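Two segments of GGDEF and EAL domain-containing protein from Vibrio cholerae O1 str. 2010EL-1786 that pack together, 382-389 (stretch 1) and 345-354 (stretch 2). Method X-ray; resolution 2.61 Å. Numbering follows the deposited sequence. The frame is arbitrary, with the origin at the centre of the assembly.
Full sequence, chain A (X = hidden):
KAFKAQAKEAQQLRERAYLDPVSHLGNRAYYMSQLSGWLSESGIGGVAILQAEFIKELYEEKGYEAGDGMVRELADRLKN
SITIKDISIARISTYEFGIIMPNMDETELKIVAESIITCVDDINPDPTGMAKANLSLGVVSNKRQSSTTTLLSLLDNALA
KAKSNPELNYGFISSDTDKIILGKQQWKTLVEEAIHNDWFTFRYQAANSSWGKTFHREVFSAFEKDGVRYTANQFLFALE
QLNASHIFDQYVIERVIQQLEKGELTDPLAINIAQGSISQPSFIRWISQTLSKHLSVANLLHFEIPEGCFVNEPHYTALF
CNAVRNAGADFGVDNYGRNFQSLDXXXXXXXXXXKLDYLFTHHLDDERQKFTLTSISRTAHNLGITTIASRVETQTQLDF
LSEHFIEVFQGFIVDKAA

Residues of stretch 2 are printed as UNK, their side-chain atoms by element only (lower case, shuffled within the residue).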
# COMPACT_ATOMS: atom_id res chain seq x y z
N ASN A 382 19.67 -29.99 -7.83
CA ASN A 382 21.06 -29.57 -7.91
C ASN A 382 21.43 -28.67 -6.73
O ASN A 382 22.58 -28.68 -6.28
CB ASN A 382 21.33 -28.85 -9.23
CG ASN A 382 21.28 -29.79 -10.42
OD1 ASN A 382 21.44 -31.00 -10.28
ND2 ASN A 382 21.07 -29.22 -11.61
N LEU A 383 20.47 -27.89 -6.23
CA LEU A 383 20.66 -27.09 -5.04
C LEU A 383 20.36 -27.85 -3.76
O LEU A 383 20.40 -27.25 -2.67
CB LEU A 383 19.79 -25.83 -5.11
CG LEU A 383 20.28 -24.73 -6.05
CD1 LEU A 383 19.13 -23.85 -6.51
CD2 LEU A 383 21.35 -23.89 -5.36
N GLY A 384 20.06 -29.14 -3.85
CA GLY A 384 19.74 -29.93 -2.67
C GLY A 384 18.38 -29.64 -2.09
O GLY A 384 18.19 -29.74 -0.87
N ILE A 385 17.41 -29.28 -2.93
CA ILE A 385 16.07 -28.92 -2.50
C ILE A 385 15.11 -30.04 -2.86
O ILE A 385 15.09 -30.50 -4.01
CB ILE A 385 15.62 -27.58 -3.12
CG1 ILE A 385 16.54 -26.46 -2.64
CG2 ILE A 385 14.17 -27.29 -2.80
CD1 ILE A 385 16.28 -25.14 -3.31
N THR A 386 14.33 -30.49 -1.88
CA THR A 386 13.38 -31.57 -2.10
C THR A 386 12.25 -31.11 -3.01
O THR A 386 11.67 -30.04 -2.80
CB THR A 386 12.82 -32.05 -0.76
OG1 THR A 386 13.90 -32.44 0.10
CG2 THR A 386 11.89 -33.24 -0.97
N THR A 387 11.94 -31.91 -4.02
CA THR A 387 10.82 -31.64 -4.91
C THR A 387 9.63 -32.50 -4.52
O THR A 387 9.78 -33.69 -4.22
CB THR A 387 11.19 -31.90 -6.37
OG1 THR A 387 11.49 -33.29 -6.54
CG2 THR A 387 12.39 -31.06 -6.77
N ILE A 388 8.44 -31.90 -4.53
CA ILE A 388 7.21 -32.57 -4.14
C ILE A 388 6.19 -32.38 -5.25
O ILE A 388 5.86 -31.25 -5.61
CB ILE A 388 6.66 -32.03 -2.81
CG1 ILE A 388 7.71 -32.14 -1.70
CG2 ILE A 388 5.37 -32.75 -2.43
CD1 ILE A 388 7.25 -31.61 -0.36
N ALA A 389 5.70 -33.49 -5.81
CA ALA A 389 4.60 -33.44 -6.75
C ALA A 389 3.29 -33.24 -6.00
O ALA A 389 3.11 -33.75 -4.89
CB ALA A 389 4.54 -34.71 -7.60
N UNK A 345 14.47 -16.92 -7.97
CA UNK A 345 14.39 -16.64 -6.54
C UNK A 345 14.86 -17.83 -5.71
O UNK A 345 15.26 -17.64 -4.55
c UNK A 345 11.30 -17.51 -7.63
c UNK A 345 10.40 -18.53 -7.86
c UNK A 345 11.96 -17.40 -6.41
c UNK A 345 10.78 -19.36 -5.65
c UNK A 345 12.95 -16.28 -6.16
o UNK A 345 9.24 -20.47 -7.09
c UNK A 345 10.14 -19.45 -6.87
c UNK A 345 11.68 -18.34 -5.43
N UNK A 346 14.80 -19.04 -6.27
CA UNK A 346 15.23 -20.23 -5.55
C UNK A 346 16.68 -20.11 -5.12
O UNK A 346 17.05 -20.50 -4.00
c UNK A 346 15.40 -22.73 -5.69
c UNK A 346 15.02 -21.48 -6.43
c UNK A 346 13.43 -22.35 -8.17
c UNK A 346 13.57 -21.55 -6.91
N UNK A 347 17.53 -19.58 -6.00
CA UNK A 347 18.95 -19.47 -5.69
C UNK A 347 19.19 -18.54 -4.50
O UNK A 347 20.08 -18.79 -3.68
n UNK A 347 21.99 -18.35 -7.45
c UNK A 347 19.72 -18.99 -6.92
o UNK A 347 21.66 -20.13 -6.13
c UNK A 347 21.21 -19.21 -6.80
N UNK A 348 18.39 -17.48 -4.40
CA UNK A 348 18.58 -16.53 -3.30
C UNK A 348 17.95 -17.04 -2.01
O UNK A 348 18.55 -16.93 -0.93
c UNK A 348 18.25 -14.09 -2.62
c UNK A 348 18.01 -15.16 -3.67
o UNK A 348 16.22 -13.06 -3.30
c UNK A 348 17.33 -12.89 -2.77
o UNK A 348 17.73 -11.78 -2.36
N UNK A 349 16.74 -17.60 -2.09
CA UNK A 349 15.99 -17.97 -0.89
C UNK A 349 16.36 -19.34 -0.35
O UNK A 349 16.30 -19.55 0.87
c UNK A 349 12.82 -14.67 -0.15
c UNK A 349 14.49 -17.91 -1.17
c UNK A 349 13.33 -15.96 -0.11
c UNK A 349 13.93 -16.52 -1.22
c UNK A 349 12.90 -13.94 -1.32
c UNK A 349 13.49 -14.49 -2.44
c UNK A 349 14.00 -15.77 -2.39
N UNK A 350 16.73 -20.29 -1.22
CA UNK A 350 17.07 -21.65 -0.82
C UNK A 350 15.97 -22.28 0.03
O UNK A 350 16.17 -22.55 1.21
n UNK A 350 21.57 -22.28 -1.94
n UNK A 350 23.39 -21.47 -3.09
c UNK A 350 22.07 -21.53 -2.92
c UNK A 350 19.62 -21.27 -0.83
n UNK A 350 21.27 -20.85 -3.72
c UNK A 350 18.39 -21.68 -0.04
c UNK A 350 20.14 -22.42 -1.68
N UNK A 351 14.79 -22.54 -0.54
CA UNK A 351 13.72 -23.16 0.25
C UNK A 351 14.06 -24.59 0.61
O UNK A 351 14.86 -25.26 -0.05
c UNK A 351 12.51 -23.09 -0.68
c UNK A 351 13.09 -23.08 -2.05
c UNK A 351 14.38 -22.31 -1.94
N UNK A 352 13.44 -25.06 1.70
CA UNK A 352 13.65 -26.44 2.12
C UNK A 352 13.08 -27.42 1.09
O UNK A 352 13.66 -28.49 0.86
n UNK A 352 12.61 -29.59 7.52
c UNK A 352 13.11 -29.50 6.12
c UNK A 352 13.27 -28.07 4.06
c UNK A 352 13.02 -26.68 3.49
c UNK A 352 12.65 -28.22 5.44
N UNK A 353 11.96 -27.07 0.47
CA UNK A 353 11.34 -27.92 -0.53
C UNK A 353 10.64 -27.05 -1.56
O UNK A 353 10.47 -25.85 -1.38
o UNK A 353 5.89 -26.39 2.56
c UNK A 353 9.19 -27.86 2.10
c UNK A 353 6.97 -27.00 1.97
c UNK A 353 9.16 -28.23 0.76
c UNK A 353 10.34 -28.90 0.11
c UNK A 353 7.99 -27.97 0.04
c UNK A 353 8.11 -27.25 2.70
c UNK A 353 6.91 -27.36 0.64
N UNK A 354 10.24 -27.69 -2.66
CA UNK A 354 9.40 -27.07 -3.67
C UNK A 354 8.27 -28.03 -3.99
O UNK A 354 8.51 -29.18 -4.38
c UNK A 354 11.08 -25.49 -4.68
c UNK A 354 10.20 -26.70 -4.94
c UNK A 354 11.05 -27.87 -5.41
O HOH W 1 16.72 -29.99 1.27

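Position 345 has one carbon leading to a ring of six carbons that bears one oxygen. It does not reach stretch 1. It is Tyr345, and its hydroxyl is hydrogen-bonded elsewhere in the structure.

Position 346 has four carbons, forked at the first, with one arm two carbons long. One of its carbons packs on Leu383 and Ile385. That is isoleucine, Ile346. Its CB points toward stretch 1. Its CG2 lies 3.5 Å from Ile385 CD1 and 4.0 Å from Leu383 CD1.

Position 347 has two carbons, the second carrying one oxygen and one nitrogen. The oxygen comes near Leu383. This is an amide, Asn347. Its OD1 is 3.9 Å from Leu383 CD2.

Position 348 has three carbons in a row, the third carrying two oxygens. It does not touch stretch 1. This carboxylate is Glu348.

Position 349 has one carbon and a plain ring of six carbons, with no oxygen. It too is out of reach of stretch 1. It is Phe349.

Position 350 has three carbons, a nitrogen, then a carbon carrying two more nitrogens. The nitrogen-rich end meets Leu383. This guanidinium identifies Arg350. It leaves the helix with positive phi. Leu383 CD2 sits over one face of the group, 3.5 Å from Arg350 NH1.

Position 351 has three carbons closing a ring onto the backbone nitrogen. The ring packs on Ile385. Only proline closes such a ring, so it is Pro351. Its CD is 3.7 Å from Ile385 CD1.

Position 352 has four carbons in a row ending in nitrogen. The side chain does not touch stretch 1. It is Lys352, extended, with its CB pointing away from stretch 1. Its backbone still takes part: Thr386 N gives a weak hydrogen bond to Lys352 O at 3.5 Å. A water donates to Gly384 O at 2.6 Å and, weakly, to Lys352 O at 3.4 Å.

Position 353 has one carbon and a six-carbon ring bearing one oxygen. The ring meets Ile388. It is Tyr353. Its CB is on the same sheet face as Thr386, and its CD1 lies 3.7 Å from Ile388 CD1.

Position 354 has one carbon carrying two more. These pack on Thr387 and Ile385. It is Val354, on the same face as Thr387. Its CG2 is 3.7 Å from Thr387 CG2, and its CG1 is 4.0 Å from Ile385 CG2.

The contact joins two parallel strands. Val354 N donates to Thr386 O at 2.8 Å, and Ile388 N donates to Val354 O at 2.7 Å. Val354 thus bonds through both its N and O to residues flanking Thr387, as parallel pairing requires. Before the strands, Ile385 packs against Ile346 and Pro351, while Leu383 reaches Ile346 and the Arg350 guanidinium. Backbone bonds set the register, and apolar packing extends the contact to the helix.

Stretch 2 345-354: YINEFRPKYV
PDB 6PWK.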